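Local coordinates for ABC transporter periplasmic-binding protein YTFQ (Escherichia coli, PDB 2VK2) that binds alpha- and beta-galactofuranose in the periplasm as the solute-binding component of an ABC transporter, at residues Gly15-Ala18 / Ala19-Asn22. Sequence-based numbering, arbitrary orientation.
With GZL (beta-D-galactofuranose), chain B.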
ATOM      1  N   GLY A  15       7.183  -5.594  -2.995  1.00  8.88           N
ATOM      2  CA  GLY A  15       8.051  -6.014  -1.903  1.00  8.55           C
ATOM      3  C   GLY A  15       7.409  -5.771  -0.553  1.00  8.32           C
ATOM      4  O   GLY A  15       7.652  -6.510   0.397  1.00  8.57           O
ATOM      5  N   TRP A  16       6.581  -4.732  -0.463  1.00  7.89           N
ATOM      6  CA  TRP A  16       5.856  -4.460   0.767  1.00  7.86           C
ATOM      7  C   TRP A  16       4.899  -5.604   1.106  1.00  7.98           C
ATOM      8  O   TRP A  16       4.863  -6.058   2.246  1.00  8.02           O
ATOM      9  CB  TRP A  16       5.084  -3.135   0.705  1.00  7.66           C
ATOM     10  CG  TRP A  16       4.403  -2.876   2.001  1.00  7.61           C
ATOM     11  CD1 TRP A  16       4.915  -2.220   3.076  1.00  7.62           C
ATOM     12  CD2 TRP A  16       3.107  -3.345   2.396  1.00  7.18           C
ATOM     13  NE1 TRP A  16       4.012  -2.229   4.112  1.00  7.67           N
ATOM     14  CE2 TRP A  16       2.897  -2.920   3.720  1.00  7.43           C
ATOM     15  CE3 TRP A  16       2.102  -4.083   1.755  1.00  7.55           C
ATOM     16  CZ2 TRP A  16       1.719  -3.194   4.415  1.00  7.64           C
ATOM     17  CZ3 TRP A  16       0.931  -4.357   2.449  1.00  7.64           C
ATOM     18  CH2 TRP A  16       0.753  -3.918   3.763  1.00  7.67           C
ATOM     19  N   ARG A  17       4.127  -6.068   0.129  1.00  7.96           N
ATOM     20  CA  ARG A  17       3.156  -7.125   0.416  1.00  8.18           C
ATOM     21  C   ARG A  17       3.849  -8.440   0.751  1.00  8.37           C
ATOM     22  O   ARG A  17       3.379  -9.186   1.602  1.00  8.15           O
ATOM     23  CB  ARG A  17       2.149  -7.326  -0.717  1.00  8.39           C
ATOM     24  CG  ARG A  17       0.995  -8.255  -0.294  1.00  8.20           C
ATOM     25  CD  ARG A  17      -0.219  -8.177  -1.204  1.00  8.06           C
ATOM     26  NE  ARG A  17      -0.777  -6.832  -1.208  1.00  7.85           N
ATOM     27  CZ  ARG A  17      -1.552  -6.320  -0.258  1.00  7.80           C
ATOM     28  NH1 ARG A  17      -1.930  -7.033   0.791  1.00  7.88           N
ATOM     29  NH2 ARG A  17      -1.955  -5.069  -0.374  1.00  8.10           N
ATOM     30  N   ALA A  18       4.977  -8.709   0.103  1.00  8.47           N
ATOM     31  CA  ALA A  18       5.780  -9.880   0.444  1.00  8.63           C
ATOM     32  C   ALA A  18       6.211  -9.822   1.909  1.00  8.62           C
ATOM     33  O   ALA A  18       6.163 -10.830   2.615  1.00  8.62           O
ATOM     34  CB  ALA A  18       6.995  -9.985  -0.467  1.00  9.00           C
ATOM     35  N   ALA A  19       6.623  -8.642   2.364  1.00  8.63           N
ATOM     36  CA  ALA A  19       6.981  -8.439   3.765  1.00  8.67           C
ATOM     37  C   ALA A  19       5.770  -8.600   4.686  1.00  8.66           C
ATOM     38  O   ALA A  19       5.885  -9.187   5.758  1.00  8.39           O
ATOM     39  CB  ALA A  19       7.624  -7.071   3.965  1.00  8.90           C
ATOM     40  N   GLU A  20       4.615  -8.079   4.273  1.00  8.50           N
ATOM     41  CA  GLU A  20       3.392  -8.236   5.063  1.00  8.45           C
ATOM     42  C   GLU A  20       3.061  -9.715   5.272  1.00  8.58           C
ATOM     43  O   GLU A  20       2.689 -10.124   6.371  1.00  8.02           O
ATOM     44  CB  GLU A  20       2.209  -7.534   4.395  1.00  8.44           C
ATOM     45  CG  GLU A  20       0.941  -7.527   5.243  1.00  8.62           C
ATOM     46  CD  GLU A  20      -0.310  -7.225   4.445  1.00  8.43           C
ATOM     47  OE1 GLU A  20      -0.434  -7.718   3.305  1.00  9.03           O
ATOM     48  OE2 GLU A  20      -1.172  -6.491   4.974  1.00  8.33           O
ATOM     49  N   THR A  21       3.193 -10.503   4.211  1.00  8.56           N
ATOM     50  CA  THR A  21       2.986 -11.946   4.284  1.00  9.07           C
ATOM     51  C   THR A  21       3.988 -12.606   5.237  1.00  9.11           C
ATOM     52  O   THR A  21       3.603 -13.416   6.081  1.00  8.78           O
ATOM     53  CB  THR A  21       3.067 -12.578   2.880  1.00  9.19           C
ATOM     54  OG1 THR A  21       1.950 -12.130   2.098  1.00  9.67           O
ATOM     55  CG2 THR A  21       3.049 -14.099   2.956  1.00 10.14           C
ATOM     56  N   ASN A  22       5.264 -12.251   5.112  1.00  9.31           N
ATOM     57  CA  ASN A  22       6.300 -12.779   6.005  1.00  9.72           C
ATOM     58  C   ASN A  22       5.995 -12.476   7.466  1.00  9.30           C
ATOM     59  O   ASN A  22       6.106 -13.347   8.330  1.00  9.14           O
ATOM     60  CB  ASN A  22       7.671 -12.188   5.656  1.00 10.20           C
ATOM     61  CG  ASN A  22       8.233 -12.712   4.346  1.00 12.11           C
ATOM     62  OD1 ASN A  22       7.837 -13.769   3.857  1.00 15.18           O
ATOM     63  ND2 ASN A  22       9.174 -11.970   3.774  1.00 14.16           N
TER
HETATM   64  C6  GZL B1298      -0.967  -0.730   1.360  0.50  7.98           C
HETATM   65  C5  GZL B1298      -1.346  -1.390   0.248  0.50  7.34           C
HETATM   66  C4  GZL B1298      -0.536  -1.422  -1.035  0.50  6.57           C
HETATM   67  C3  GZL B1298       0.909  -1.006  -1.061  0.50  7.04           C
HETATM   68  C2  GZL B1298       1.626  -1.889  -1.743  0.50  6.32           C
HETATM   69  O6  GZL B1298      -1.730  -0.718   2.458  0.50  8.31           O
HETATM   70  O5  GZL B1298      -2.543  -1.987   0.220  0.50  5.34           O
HETATM   71  O4  GZL B1298      -0.499  -2.754  -1.564  0.50  6.19           O
HETATM   72  O3  GZL B1298       1.343   0.137  -0.541  0.50  6.48           O
HETATM   73  C1  GZL B1298       0.781  -3.047  -2.135  0.50  6.17           C
HETATM   74  O2  GZL B1298       2.923  -1.846  -2.052  0.50  4.73           O
HETATM   75  O1  GZL B1298       0.670  -3.167  -3.549  0.50  6.43           O
HETATM   76  O   HOH W   1       6.487 -13.297   1.402  1.00 16.98           O
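W16 and E20, one helical turn apart, are joined by the main-chain hydrogen bond from E20 N to W16 O, 2.9 Å; A19 N to G15 O, T21 N to R17 O and N22 N to A18 O repeat this i to i+4 pattern of the first turns of helix 15-31. With CG anti to its backbone N (chi1 -178°), the W16 ring stands between E20 and the sugar: GZL C6 lies over one face near the rim, while E20 CB makes a CH-pi contact on the opposite face, 4.1 Å from the six-membered ring centroid. R17 runs alongside E20 and bends at chi3 (-61°), dividing its guanidinium between a salt bridge, NH1 to E20 OE1 at 3.0 Å, and a sugar hydrogen bond, NH2 to GZL O4 at 3.0 Å. E13, D90 and Q9 also hold this guanidinium, and Q9 bonds E20 OE1 as well. A leucine in place of R17 would probably cost galactofuranose a donor to O4 and leave the nearby E20 and D90 carboxylates without the cation they share. A water joins A18 O to N22 OD1. Helix 15-31, linking parallel strands 4-9 and 34-39, presents its N-terminal turn to the sugar in the interdomain cleft, where L247 O, just past strand 243-246, accepts the hydrogen bond of W16 NE1.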